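Local coordinates for WipB (Legionella pneumophila, PDB 5NNY), which is a translocated serine/threonine phosphatase that targets the host lysosomal nutrient-sensing machinery, represented here by its phosphatase domain, at residues T4-G9 against L19-R24; Q25-I30 against Q113-Q118; P57-E62 against E66-I71; A80-I85 against L109-A114; L90-G95 against I192-L197. All coordinates share one frame; numbering follows the deposited sequence.

Overall arrangement
Interactions 1, 2 and 4 touch one another and are buried and almost wholly aliphatic. Interactions 2 and 4 press neighbouring strands 28-29 and 83-84 of a small antiparallel sheet on the same helix, 105-117; interaction 1 adds a thioether and packs helix 15-24 against edge strand 6-8 of the main sheet. Interaction 5 joins them through strand 90-93, beside strand 6-8; nearest the chain's centre, it is partly buried, and a buried arginine brings charge and hydrogen bonding. Interaction 3 lies farthest out, about 27 Å from that centre, although its touching residues are mostly buried: apolar packing on one side, an arginine held by a salt bridge and a water on the other.

Interaction 1: residues T4-G9 against L19-R24; sequences TDISMG and LNILVR
Met8 lays the end of its side chain along Ile21, and this pair makes up most of the contact. The methyl CE of Met8 sits 3.5 Å from CG2 of Ile21, while the sulfur SD lies 4.0 Å from CD1 of the same isoleucine, so thioether and beta-branched side chain slide past each other in opposite directions. Met8 gets there because CG turns away from the carbonyl carbon (chi1 -57°) and the rest of the chain runs straight out, chi3 being -179°. A long, unbranched, flexible residue suits a gap of this size: the nearest CA atoms, those of Met8 and Ile21, are 8.0 Å apart. CE also reaches Leu22, whose CD2 lies 4.0 Å away, and so rests between two successive residues of the helix.

The packing slackens toward the start of the strand. Ile6 meets Ile21 through their CG2 methyls alone, at 4.3 Å, and little of its surface is covered there. Ser7, between Ile6 and Met8, directs its CB away from the helix on an exposed face, where a small polar residue is at ease; the alternation Ile6, Ser7, Met8 is that of a strand with one apolar side. No hydrogen bond joins the segments.

Strand and helix axes run nearly antiparallel, at 165° and 10.6 Å, as befits a helix packed upon a sheet. Strand 6-8 is an outermost strand of the main sheet, bonded through its backbone to strand 90-93, and helix 15-24 is covered beyond Leu19 and Leu22 by Ile28 of strand 28-29, with helix 32-42 also touching Leu19.

Interaction 2: residues Q25-I30 against Q113-Q118; sequences QGIIAI and QALYDQ
Leu115 turns CG away from its carbonyl carbon (chi1 -74°) and carries CD1 on in an extended line (chi2 173°), leaving CD2 as the side branch that meets Ile27 and Ile28. In Ile27 the opposing methyl is CG2, which lies anti to the backbone N, since CG1 takes the place beside that nitrogen (chi1 -52°). The two side chains cross at about a right angle, with CG2 of Ile27 4.0 Å from CD2 of Leu115. The same leucine methyl is 4.2 Å from CG2 of Ile28, so one branch is shared by two consecutive isoleucines.

Their position follows from how helix 15-24 ends. Gly26 has positive phi, which glycine adopts easily, and is the C-prime residue of a Schellman motif closed by Ile27 N to Leu22 O; the chain then turns directly into strand 28-29. Phe18 and Ile84 also pack on Leu115.

All three touching residues are buried and purely aliphatic. With no hydrogen bond between the segments and just 71 Å² buried, the contact has no directional bonding to set its geometry, which probably comes from shape and the surrounding packing.

Interaction 3: residues P57-E62 against E66-I71; sequences PVFSAE and ERLEEI
Apolar packing centres on Val58 and Leu68. CG2 of Val58 lies 3.7 Å from CD2 of Leu68, and the two side chains cross at about a right angle. The same methyl is also 3.7 Å from CB of Arg67, whose aliphatic stem slides past the valine in the opposite direction. Phe59 joins through its ring atom CE1, 3.9 Å from CD1 of Leu68, while CG1 of Val58 covers one face of that ring over its centre, 3.7 Å above the plane. A compact branched residue therefore fits well at position 58, serving leucine, arginine stem and ring together.

The contact folds the end of the loop back upon the first turns of helix 64-79, in a region where a coiled coil is predicted from residue 61 onward. Helix 159-169 lies against Phe59 and Leu68 from beyond the two segments.

The polar side belongs to Arg67. Its chain is extended from CG to NE (chi3 175°), which sets the guanidinium beside Ala61; the alanine CB lies over one face, 3.2 Å from NE, a small methyl that allows the group to come close. Water 1 lies at the edge of the group, in its plane, accepting from NH1 of Arg67 at 3.0 Å and donating to OE2 of Glu62 at 3.2 Å. The remaining nitrogens are also engaged: NH2 forms a salt bridge with Glu46, and NE a hydrogen bond with Asn63.

Interaction 4: residues A80-I85 against L109-A114; sequences AQIKII and LKLLQA
Ile82 overlaps Leu111 at the ends of their side chains, CD1 of the isoleucine lying 3.9 Å from CD2 of the leucine as the two cross at about a right angle. An extended chi2 of 172° carries the isoleucine methyl as far as possible from its backbone, toward the helix. Ile84 behaves differently: its chi2 of 62° folds CD1 back, and the methyl comes to rest against the backbone of the helix, 3.7 Å from the carbonyl O of Ala114. Ala114 itself points its CB toward the strand, and its small size lets the chains approach, with CA atoms of Ile82 and Ala114 7.9 Å apart.

Alternation from Ile82 into strand 83-84 sorts the residues. Ile82 and Ile84 face the helix and are buried, while Lys83 between them points away and is exposed, as suits an amine. Strand 83-84 forms a two-stranded antiparallel sheet with strand 28-29, and this small sheet packs on helix 105-117. Gln118, just past that helix, reinforces the joint: its amide bonds both Ile84 N and Ile82 O.

On the helix, Lys110 NZ reaches Gln113 OE1, one turn on, at 2.6 Å. The ammonium lies in the carbonyl plane, with a C=O...N angle of 149°, and also forms a salt bridge with Glu177, whose carboxylate probably balances its charge. Tyr75 and Ile79 of helix 64-79 cover Leu111 from beyond the segments.

Interaction 5: residues L90-G95 against I192-L197; sequences LIRLIG and IISYSL
The guanidinium of Arg92 has Ser194 at its edge and Leu90 on one face. OG of Ser194 lies in the plane, 3.7 Å from NE, while CD2 of Leu90, two residues back on the same strand, covers the group over its centre, 3.2 Å above. Obliquely placed is the carbonyl O of Tyr195, which takes a short but weak hydrogen bond from NH2 of Arg92, 2.7 Å long with an N-H...O angle of only 116°. Water 2 weakly joins that NH2 to OG of Ser194.

The two strands belong to the main sheet of this phosphoesterase fold, but are not adjacent: their short axes approach to 10.1 Å, about two strand spacings, with 141° between their N-to-C directions and strand 121-125 between them. A long arginine, extended from CG to NE (chi3 177°), can span that distance on one face of the sheet, meeting the small Ser194 there.

The stronger partners of the charge come from neighbouring strands and loop. NE forms a salt bridge with Glu123, whose OE1 is also hydrogen-bonded to Ser194, and NH1 pairs with Asp5. These carboxylates presumably compensate the buried positive charge and fix the rotation of the guanidinium.

Interaction 1: residues T4-G9 against L19-R24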
# COMPACT_ATOMS: atom_id res chain seq x y z
N THR A 4 -21.26 5.76 0.31
CA THR A 4 -20.48 5.10 -0.73
C THR A 4 -19.12 4.67 -0.18
O THR A 4 -18.63 5.20 0.83
CB THR A 4 -20.34 6.05 -1.91
OG1 THR A 4 -21.63 6.60 -2.23
CG2 THR A 4 -19.77 5.35 -3.15
N ASP A 5 -18.52 3.67 -0.84
CA ASP A 5 -17.17 3.25 -0.50
C ASP A 5 -16.22 4.44 -0.59
O ASP A 5 -16.39 5.34 -1.42
CB ASP A 5 -16.69 2.14 -1.45
CG ASP A 5 -17.42 0.81 -1.26
OD1 ASP A 5 -17.92 0.53 -0.15
OD2 ASP A 5 -17.47 0.02 -2.23
N ILE A 6 -15.22 4.46 0.28
CA ILE A 6 -14.13 5.42 0.21
C ILE A 6 -13.07 4.81 -0.68
O ILE A 6 -12.61 3.69 -0.42
CB ILE A 6 -13.54 5.74 1.59
CG1 ILE A 6 -14.62 5.95 2.63
CG2 ILE A 6 -12.65 6.99 1.53
CD1 ILE A 6 -15.59 7.01 2.26
N SER A 7 -12.71 5.51 -1.74
CA SER A 7 -11.55 5.15 -2.54
C SER A 7 -10.57 6.30 -2.47
O SER A 7 -10.90 7.42 -2.89
CB SER A 7 -11.95 4.85 -3.98
OG SER A 7 -12.74 3.67 -4.02
N MET A 8 -9.38 6.03 -1.94
CA MET A 8 -8.34 7.03 -1.80
C MET A 8 -7.37 6.95 -2.97
O MET A 8 -6.98 5.86 -3.38
CB MET A 8 -7.56 6.82 -0.50
CG MET A 8 -8.42 6.85 0.72
SD MET A 8 -7.38 7.15 2.15
CE MET A 8 -8.63 7.11 3.44
N GLY A 9 -6.97 8.11 -3.48
CA GLY A 9 -5.94 8.16 -4.49
C GLY A 9 -4.58 7.79 -3.92
O GLY A 9 -4.44 7.29 -2.80
N LEU A 19 -4.86 11.06 7.29
CA LEU A 19 -5.68 11.50 8.41
C LEU A 19 -6.84 12.38 7.95
O LEU A 19 -7.98 12.20 8.41
CB LEU A 19 -4.83 12.26 9.43
CG LEU A 19 -5.59 12.59 10.73
CD1 LEU A 19 -5.57 11.39 11.65
CD2 LEU A 19 -4.99 13.78 11.45
N ASN A 20 -6.57 13.35 7.08
CA ASN A 20 -7.61 14.28 6.65
C ASN A 20 -8.78 13.54 6.01
O ASN A 20 -9.95 13.80 6.33
CB ASN A 20 -7.02 15.30 5.68
CG ASN A 20 -7.82 16.58 5.63
OD1 ASN A 20 -8.41 17.01 6.62
ND2 ASN A 20 -7.82 17.22 4.46
N ILE A 21 -8.48 12.60 5.11
CA ILE A 21 -9.55 11.87 4.43
C ILE A 21 -10.34 11.05 5.43
O ILE A 21 -11.58 11.04 5.41
CB ILE A 21 -8.97 11.01 3.30
CG1 ILE A 21 -8.27 11.88 2.26
CG2 ILE A 21 -10.07 10.20 2.62
CD1 ILE A 21 -7.39 11.07 1.29
N LEU A 22 -9.65 10.37 6.35
CA LEU A 22 -10.32 9.56 7.36
C LEU A 22 -11.26 10.40 8.22
O LEU A 22 -12.33 9.92 8.61
CB LEU A 22 -9.28 8.85 8.24
CG LEU A 22 -8.48 7.73 7.57
CD1 LEU A 22 -7.28 7.36 8.42
CD2 LEU A 22 -9.38 6.51 7.36
N VAL A 23 -10.88 11.64 8.53
CA VAL A 23 -11.75 12.52 9.31
C VAL A 23 -12.93 13.00 8.47
O VAL A 23 -14.09 12.94 8.90
CB VAL A 23 -10.95 13.71 9.88
CG1 VAL A 23 -11.89 14.69 10.57
CG2 VAL A 23 -9.88 13.22 10.86
N ARG A 24 -12.65 13.51 7.26
CA ARG A 24 -13.68 14.11 6.42
C ARG A 24 -14.69 13.08 5.94
O ARG A 24 -15.82 13.44 5.61
CB ARG A 24 -13.03 14.81 5.22
CG ARG A 24 -12.27 16.08 5.60
CD ARG A 24 -11.59 16.73 4.39
NE ARG A 24 -12.51 17.04 3.30
CZ ARG A 24 -13.25 18.14 3.24
NH1 ARG A 24 -13.20 19.04 4.22
NH2 ARG A 24 -14.05 18.35 2.21

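Interaction 2: residues Q25-I30 against Q113-Q118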
# COMPACT_ATOMS: atom_id res chain seq x y z
N GLN A 25 -14.30 11.81 5.88
CA GLN A 25 -15.19 10.75 5.42
C GLN A 25 -15.86 10.02 6.57
O GLN A 25 -16.50 8.99 6.35
CB GLN A 25 -14.43 9.76 4.54
CG GLN A 25 -14.10 10.30 3.14
CD GLN A 25 -15.35 10.70 2.39
OE1 GLN A 25 -16.33 9.96 2.33
NE2 GLN A 25 -15.33 11.90 1.81
N GLY A 26 -15.74 10.54 7.80
CA GLY A 26 -16.44 9.95 8.93
C GLY A 26 -15.95 8.59 9.36
O GLY A 26 -16.72 7.82 9.95
N ILE A 27 -14.68 8.26 9.10
CA ILE A 27 -14.15 7.01 9.64
C ILE A 27 -13.64 7.21 11.07
O ILE A 27 -13.79 6.32 11.91
CB ILE A 27 -13.04 6.45 8.74
CG1 ILE A 27 -13.52 6.35 7.30
CG2 ILE A 27 -12.57 5.09 9.28
CD1 ILE A 27 -14.60 5.31 7.13
N ILE A 28 -12.98 8.34 11.35
CA ILE A 28 -12.36 8.54 12.65
C ILE A 28 -12.78 9.87 13.23
O ILE A 28 -13.10 10.82 12.51
CB ILE A 28 -10.81 8.47 12.61
CG1 ILE A 28 -10.27 9.64 11.80
CG2 ILE A 28 -10.33 7.14 12.08
CD1 ILE A 28 -8.74 9.67 11.73
N ALA A 29 -12.73 9.94 14.55
CA ALA A 29 -12.89 11.18 15.30
C ALA A 29 -11.59 11.51 16.01
O ALA A 29 -10.93 10.64 16.59
CB ALA A 29 -14.04 11.08 16.31
N ILE A 30 -11.22 12.78 15.95
CA ILE A 30 -10.01 13.30 16.59
C ILE A 30 -10.31 14.75 16.90
O ILE A 30 -10.95 15.44 16.10
CB ILE A 30 -8.76 13.14 15.69
CG1 ILE A 30 -7.47 13.53 16.42
CG2 ILE A 30 -8.88 13.99 14.43
CD1 ILE A 30 -6.20 13.43 15.52
N GLN A 113 -2.55 0.38 11.85
CA GLN A 113 -2.72 -0.48 13.03
C GLN A 113 -3.95 -0.07 13.85
O GLN A 113 -4.73 -0.93 14.29
CB GLN A 113 -1.46 -0.41 13.88
CG GLN A 113 -1.44 -1.34 15.08
CD GLN A 113 -0.11 -1.22 15.81
OE1 GLN A 113 0.35 -0.11 16.05
NE2 GLN A 113 0.52 -2.35 16.12
N ALA A 114 -4.14 1.23 14.06
CA ALA A 114 -5.33 1.69 14.79
C ALA A 114 -6.61 1.39 14.03
O ALA A 114 -7.62 0.99 14.63
CB ALA A 114 -5.22 3.19 15.07
N LEU A 115 -6.60 1.57 12.71
CA LEU A 115 -7.77 1.20 11.91
C LEU A 115 -8.12 -0.26 12.12
O LEU A 115 -9.28 -0.62 12.38
CB LEU A 115 -7.51 1.51 10.43
CG LEU A 115 -7.54 2.98 10.04
CD1 LEU A 115 -7.09 3.19 8.60
CD2 LEU A 115 -8.96 3.56 10.26
N TYR A 116 -7.11 -1.13 12.06
CA TYR A 116 -7.35 -2.57 12.19
C TYR A 116 -7.81 -2.91 13.61
O TYR A 116 -8.81 -3.62 13.81
CB TYR A 116 -6.07 -3.33 11.81
CG TYR A 116 -6.02 -4.78 12.27
CD1 TYR A 116 -6.72 -5.77 11.59
CD2 TYR A 116 -5.27 -5.15 13.39
CE1 TYR A 116 -6.68 -7.09 12.00
CE2 TYR A 116 -5.21 -6.48 13.81
CZ TYR A 116 -5.92 -7.44 13.10
OH TYR A 116 -5.89 -8.76 13.50
N ASP A 117 -7.09 -2.40 14.62
CA ASP A 117 -7.39 -2.76 16.00
C ASP A 117 -8.78 -2.30 16.43
O ASP A 117 -9.38 -2.93 17.30
CB ASP A 117 -6.33 -2.15 16.93
CG ASP A 117 -6.52 -2.58 18.37
OD1 ASP A 117 -6.52 -3.80 18.63
OD2 ASP A 117 -6.65 -1.69 19.24
N GLN A 118 -9.31 -1.25 15.82
CA GLN A 118 -10.64 -0.77 16.16
C GLN A 118 -11.71 -1.19 15.16
O GLN A 118 -12.83 -0.66 15.22
CB GLN A 118 -10.63 0.75 16.32
CG GLN A 118 -9.69 1.22 17.42
CD GLN A 118 -9.82 2.70 17.68
OE1 GLN A 118 -10.93 3.24 17.77
NE2 GLN A 118 -8.68 3.39 17.79

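Interaction 3: residues P57-E62 against E66-I71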
# COMPACT_ATOMS: atom_id res chain seq x y z
N PRO A 57 16.86 17.11 8.59
CA PRO A 57 17.89 17.52 9.57
C PRO A 57 18.08 16.55 10.73
O PRO A 57 19.21 16.41 11.22
CB PRO A 57 17.36 18.88 10.06
CG PRO A 57 16.66 19.43 8.85
CD PRO A 57 15.99 18.24 8.19
N VAL A 58 17.01 15.87 11.16
CA VAL A 58 17.10 15.01 12.35
C VAL A 58 18.17 13.93 12.16
O VAL A 58 18.85 13.54 13.12
CB VAL A 58 15.72 14.41 12.69
CG1 VAL A 58 15.18 13.56 11.54
CG2 VAL A 58 15.80 13.58 13.96
N PHE A 59 18.37 13.46 10.93
CA PHE A 59 19.27 12.33 10.73
C PHE A 59 20.74 12.72 10.65
O PHE A 59 21.59 11.83 10.66
CB PHE A 59 18.85 11.56 9.48
CG PHE A 59 17.47 10.98 9.58
CD1 PHE A 59 17.20 10.02 10.54
CD2 PHE A 59 16.45 11.41 8.75
CE1 PHE A 59 15.93 9.48 10.66
CE2 PHE A 59 15.17 10.87 8.86
CZ PHE A 59 14.91 9.91 9.82
N SER A 60 21.05 14.01 10.58
CA SER A 60 22.43 14.46 10.70
C SER A 60 22.73 15.01 12.08
O SER A 60 23.86 15.44 12.34
CB SER A 60 22.73 15.52 9.64
OG SER A 60 22.25 16.77 10.05
N ALA A 61 21.75 15.01 12.98
CA ALA A 61 21.93 15.58 14.30
C ALA A 61 22.61 14.57 15.21
O ALA A 61 22.35 13.37 15.16
CB ALA A 61 20.58 16.00 14.89
N GLU A 62 23.49 15.09 16.07
CA GLU A 62 24.19 14.23 17.01
C GLU A 62 23.22 13.55 17.97
O GLU A 62 23.43 12.40 18.36
CB GLU A 62 25.23 15.04 17.78
CG GLU A 62 25.78 16.27 17.04
CD GLU A 62 24.77 17.43 16.97
OE1 GLU A 62 24.50 17.93 15.86
OE2 GLU A 62 24.24 17.82 18.04
N GLU A 66 17.45 10.94 20.43
CA GLU A 66 16.60 11.68 21.36
C GLU A 66 15.48 12.39 20.61
O GLU A 66 14.31 12.31 21.00
CB GLU A 66 17.42 12.69 22.17
CG GLU A 66 16.55 13.67 22.97
CD GLU A 66 17.30 14.87 23.55
OE1 GLU A 66 16.78 15.45 24.53
OE2 GLU A 66 18.38 15.24 23.04
N ARG A 67 15.82 13.09 19.53
CA ARG A 67 14.84 13.82 18.74
C ARG A 67 13.72 12.90 18.27
O ARG A 67 12.54 13.24 18.36
CB ARG A 67 15.51 14.48 17.54
CG ARG A 67 16.44 15.66 17.84
CD ARG A 67 17.26 15.96 16.59
NE ARG A 67 18.13 17.13 16.68
CZ ARG A 67 17.93 18.25 15.98
NH1 ARG A 67 18.78 19.28 16.07
NH2 ARG A 67 16.87 18.34 15.19
N LEU A 68 14.10 11.76 17.69
CA LEU A 68 13.13 10.82 17.13
C LEU A 68 12.27 10.17 18.21
O LEU A 68 11.07 9.98 18.02
CB LEU A 68 13.86 9.75 16.32
CG LEU A 68 14.58 10.24 15.06
CD1 LEU A 68 15.54 9.19 14.53
CD2 LEU A 68 13.56 10.61 14.02
N GLU A 69 12.88 9.82 19.35
CA GLU A 69 12.11 9.25 20.46
C GLU A 69 11.02 10.21 20.93
O GLU A 69 9.89 9.78 21.20
CB GLU A 69 13.04 8.90 21.64
CG GLU A 69 14.13 7.87 21.35
CD GLU A 69 13.68 6.42 21.54
OE1 GLU A 69 12.46 6.17 21.62
OE2 GLU A 69 14.57 5.54 21.61
N GLU A 70 11.34 11.50 21.07
CA GLU A 70 10.33 12.44 21.54
C GLU A 70 9.20 12.59 20.54
O GLU A 70 8.03 12.68 20.93
CB GLU A 70 10.97 13.80 21.84
CG GLU A 70 12.29 13.74 22.63
CD GLU A 70 12.21 13.05 24.00
OE1 GLU A 70 11.55 12.01 24.15
OE2 GLU A 70 12.86 13.56 24.95
N ILE A 71 9.52 12.61 19.24
CA ILE A 71 8.47 12.66 18.22
C ILE A 71 7.61 11.41 18.29
O ILE A 71 6.37 11.47 18.24
CB ILE A 71 9.11 12.81 16.82
CG1 ILE A 71 9.66 14.22 16.61
CG2 ILE A 71 8.10 12.38 15.71
CD1 ILE A 71 10.74 14.33 15.48
O HOH W 1 21.25 18.91 17.70

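Interaction 4: residues A80-I85 against L109-A114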
# COMPACT_ATOMS: atom_id res chain seq x y z
N ALA A 80 -3.28 7.06 20.03
CA ALA A 80 -4.06 6.48 21.13
C ALA A 80 -5.31 7.29 21.45
O ALA A 80 -6.18 6.79 22.17
CB ALA A 80 -3.21 6.37 22.38
N GLN A 81 -5.41 8.51 20.96
CA GLN A 81 -6.58 9.35 21.13
C GLN A 81 -7.45 9.43 19.89
O GLN A 81 -8.36 10.26 19.83
CB GLN A 81 -6.15 10.75 21.55
CG GLN A 81 -5.44 10.77 22.90
CD GLN A 81 -4.98 12.15 23.27
OE1 GLN A 81 -5.80 12.99 23.64
NE2 GLN A 81 -3.67 12.40 23.15
N ILE A 82 -7.18 8.61 18.87
CA ILE A 82 -8.00 8.52 17.67
C ILE A 82 -9.02 7.41 17.88
O ILE A 82 -8.67 6.33 18.38
CB ILE A 82 -7.13 8.27 16.43
CG1 ILE A 82 -6.29 9.51 16.11
CG2 ILE A 82 -7.99 7.86 15.25
CD1 ILE A 82 -5.22 9.29 14.99
N LYS A 83 -10.27 7.70 17.57
CA LYS A 83 -11.34 6.71 17.68
C LYS A 83 -11.93 6.46 16.31
O LYS A 83 -12.25 7.40 15.59
CB LYS A 83 -12.44 7.16 18.65
CG LYS A 83 -13.12 5.97 19.32
CD LYS A 83 -14.54 6.28 19.73
CE LYS A 83 -15.20 5.01 20.26
NZ LYS A 83 -14.72 3.81 19.51
N ILE A 84 -12.06 5.18 15.97
CA ILE A 84 -12.79 4.78 14.77
C ILE A 84 -14.27 4.84 15.11
O ILE A 84 -14.71 4.26 16.11
CB ILE A 84 -12.37 3.38 14.31
CG1 ILE A 84 -11.08 3.44 13.48
CG2 ILE A 84 -13.45 2.74 13.45
CD1 ILE A 84 -9.85 3.97 14.23
N ILE A 85 -15.03 5.60 14.33
CA ILE A 85 -16.46 5.79 14.56
C ILE A 85 -17.32 5.14 13.50
O ILE A 85 -18.55 5.18 13.62
CB ILE A 85 -16.82 7.29 14.66
CG1 ILE A 85 -16.50 7.99 13.34
CG2 ILE A 85 -16.06 7.93 15.79
CD1 ILE A 85 -16.88 9.46 13.30
N LEU A 109 1.93 3.52 9.16
CA LEU A 109 1.85 2.18 9.74
C LEU A 109 1.05 2.18 11.04
O LEU A 109 0.26 1.26 11.31
CB LEU A 109 3.25 1.61 9.97
CG LEU A 109 4.03 1.15 8.74
CD1 LEU A 109 5.46 0.73 9.13
CD2 LEU A 109 3.29 0.00 8.05
N LYS A 110 1.26 3.21 11.88
CA LYS A 110 0.52 3.31 13.13
C LYS A 110 -0.95 3.60 12.87
O LYS A 110 -1.82 3.15 13.63
CB LYS A 110 1.11 4.39 14.03
CG LYS A 110 2.47 4.03 14.62
CD LYS A 110 2.46 2.66 15.28
CE LYS A 110 2.23 2.74 16.79
NZ LYS A 110 2.01 1.37 17.39
N LEU A 111 -1.24 4.39 11.83
CA LEU A 111 -2.63 4.67 11.48
C LEU A 111 -3.34 3.40 11.01
O LEU A 111 -4.47 3.13 11.42
CB LEU A 111 -2.71 5.75 10.40
CG LEU A 111 -2.63 7.18 10.95
CD1 LEU A 111 -2.49 8.17 9.83
CD2 LEU A 111 -3.86 7.52 11.81
N LEU A 112 -2.69 2.63 10.14
CA LEU A 112 -3.25 1.35 9.72
C LEU A 112 -3.50 0.44 10.91
O LEU A 112 -4.53 -0.24 10.98
CB LEU A 112 -2.33 0.66 8.70
CG LEU A 112 -2.12 1.39 7.38
CD1 LEU A 112 -1.12 0.65 6.47
CD2 LEU A 112 -3.47 1.62 6.66
N GLN A 113 -2.55 0.38 11.85
CA GLN A 113 -2.72 -0.48 13.03
C GLN A 113 -3.95 -0.07 13.85
O GLN A 113 -4.73 -0.93 14.29
CB GLN A 113 -1.46 -0.41 13.88
CG GLN A 113 -1.44 -1.34 15.08
CD GLN A 113 -0.11 -1.22 15.81
OE1 GLN A 113 0.35 -0.11 16.05
NE2 GLN A 113 0.52 -2.35 16.12
N ALA A 114 -4.14 1.23 14.06
CA ALA A 114 -5.33 1.69 14.79
C ALA A 114 -6.61 1.39 14.03
O ALA A 114 -7.62 0.99 14.63
CB ALA A 114 -5.22 3.19 15.07

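Interaction 5: residues L90-G95 against I192-L197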
# COMPACT_ATOMS: atom_id res chain seq x y z
N LEU A 90 -16.41 0.91 3.78
CA LEU A 90 -15.18 0.32 3.23
C LEU A 90 -14.24 1.40 2.71
O LEU A 90 -14.66 2.31 1.99
CB LEU A 90 -15.50 -0.68 2.12
CG LEU A 90 -14.25 -1.25 1.42
CD1 LEU A 90 -13.44 -2.10 2.38
CD2 LEU A 90 -14.62 -2.06 0.21
N ILE A 91 -12.96 1.28 3.07
CA ILE A 91 -11.90 2.19 2.65
C ILE A 91 -10.99 1.42 1.70
O ILE A 91 -10.41 0.41 2.10
CB ILE A 91 -11.09 2.70 3.85
CG1 ILE A 91 -12.02 3.16 4.97
CG2 ILE A 91 -10.15 3.79 3.42
CD1 ILE A 91 -11.42 2.98 6.37
N ARG A 92 -10.86 1.89 0.47
CA ARG A 92 -9.93 1.31 -0.49
C ARG A 92 -8.78 2.27 -0.72
O ARG A 92 -9.00 3.42 -1.13
CB ARG A 92 -10.61 1.00 -1.84
CG ARG A 92 -11.59 -0.14 -1.83
CD ARG A 92 -12.02 -0.49 -3.27
NE ARG A 92 -12.92 -1.65 -3.28
CZ ARG A 92 -14.22 -1.57 -3.09
NH1 ARG A 92 -14.77 -0.39 -2.89
NH2 ARG A 92 -14.98 -2.67 -3.09
N LEU A 93 -7.56 1.80 -0.46
CA LEU A 93 -6.36 2.56 -0.78
C LEU A 93 -5.81 2.11 -2.13
O LEU A 93 -5.35 0.97 -2.27
CB LEU A 93 -5.31 2.38 0.32
CG LEU A 93 -5.48 3.16 1.65
CD1 LEU A 93 -6.79 2.88 2.38
CD2 LEU A 93 -4.27 2.91 2.59
N ILE A 94 -5.85 3.00 -3.12
CA ILE A 94 -5.35 2.65 -4.45
C ILE A 94 -3.83 2.49 -4.45
O ILE A 94 -3.26 1.93 -5.39
CB ILE A 94 -5.86 3.69 -5.47
CG1 ILE A 94 -6.25 3.03 -6.79
CG2 ILE A 94 -4.86 4.81 -5.69
CD1 ILE A 94 -7.67 2.50 -6.80
N GLY A 95 -3.16 2.95 -3.39
CA GLY A 95 -1.80 2.55 -3.14
C GLY A 95 -0.91 3.72 -2.77
O GLY A 95 -1.37 4.80 -2.40
N ILE A 192 -4.28 -7.74 -4.78
CA ILE A 192 -3.72 -7.35 -6.07
C ILE A 192 -4.71 -6.48 -6.82
O ILE A 192 -4.36 -5.41 -7.34
CB ILE A 192 -3.36 -8.58 -6.92
CG1 ILE A 192 -2.46 -9.56 -6.18
CG2 ILE A 192 -2.67 -8.15 -8.21
CD1 ILE A 192 -2.12 -10.77 -7.02
N ILE A 193 -5.95 -6.94 -6.93
CA ILE A 193 -7.03 -6.20 -7.55
C ILE A 193 -8.25 -6.39 -6.65
O ILE A 193 -8.30 -7.31 -5.82
CB ILE A 193 -7.34 -6.65 -9.00
CG1 ILE A 193 -7.59 -8.16 -9.04
CG2 ILE A 193 -6.21 -6.26 -9.95
CD1 ILE A 193 -8.00 -8.67 -10.40
N SER A 194 -9.24 -5.52 -6.82
CA SER A 194 -10.45 -5.59 -6.01
C SER A 194 -11.65 -5.17 -6.87
O SER A 194 -11.50 -4.87 -8.06
CB SER A 194 -10.33 -4.72 -4.76
OG SER A 194 -11.43 -4.97 -3.90
N TYR A 195 -12.84 -5.15 -6.25
CA TYR A 195 -14.03 -4.82 -7.04
C TYR A 195 -15.18 -4.37 -6.15
O TYR A 195 -15.24 -4.66 -4.95
CB TYR A 195 -14.47 -6.02 -7.90
CG TYR A 195 -14.87 -7.22 -7.07
CD1 TYR A 195 -16.14 -7.30 -6.51
CD2 TYR A 195 -13.98 -8.26 -6.85
CE1 TYR A 195 -16.51 -8.38 -5.74
CE2 TYR A 195 -14.33 -9.34 -6.08
CZ TYR A 195 -15.60 -9.40 -5.54
OH TYR A 195 -15.94 -10.48 -4.77
N SER A 196 -16.11 -3.66 -6.78
CA SER A 196 -17.44 -3.41 -6.23
C SER A 196 -18.44 -3.98 -7.23
O SER A 196 -18.36 -3.68 -8.42
CB SER A 196 -17.70 -1.91 -6.03
OG SER A 196 -19.03 -1.70 -5.60
N LEU A 197 -19.34 -4.83 -6.75
CA LEU A 197 -20.19 -5.61 -7.63
C LEU A 197 -21.65 -5.27 -7.42
O LEU A 197 -22.11 -5.12 -6.29
CB LEU A 197 -19.94 -7.12 -7.40
CG LEU A 197 -20.82 -8.16 -8.10
CD1 LEU A 197 -20.51 -8.26 -9.59
CD2 LEU A 197 -20.65 -9.49 -7.41
O HOH W 2 -13.92 -5.14 -1.63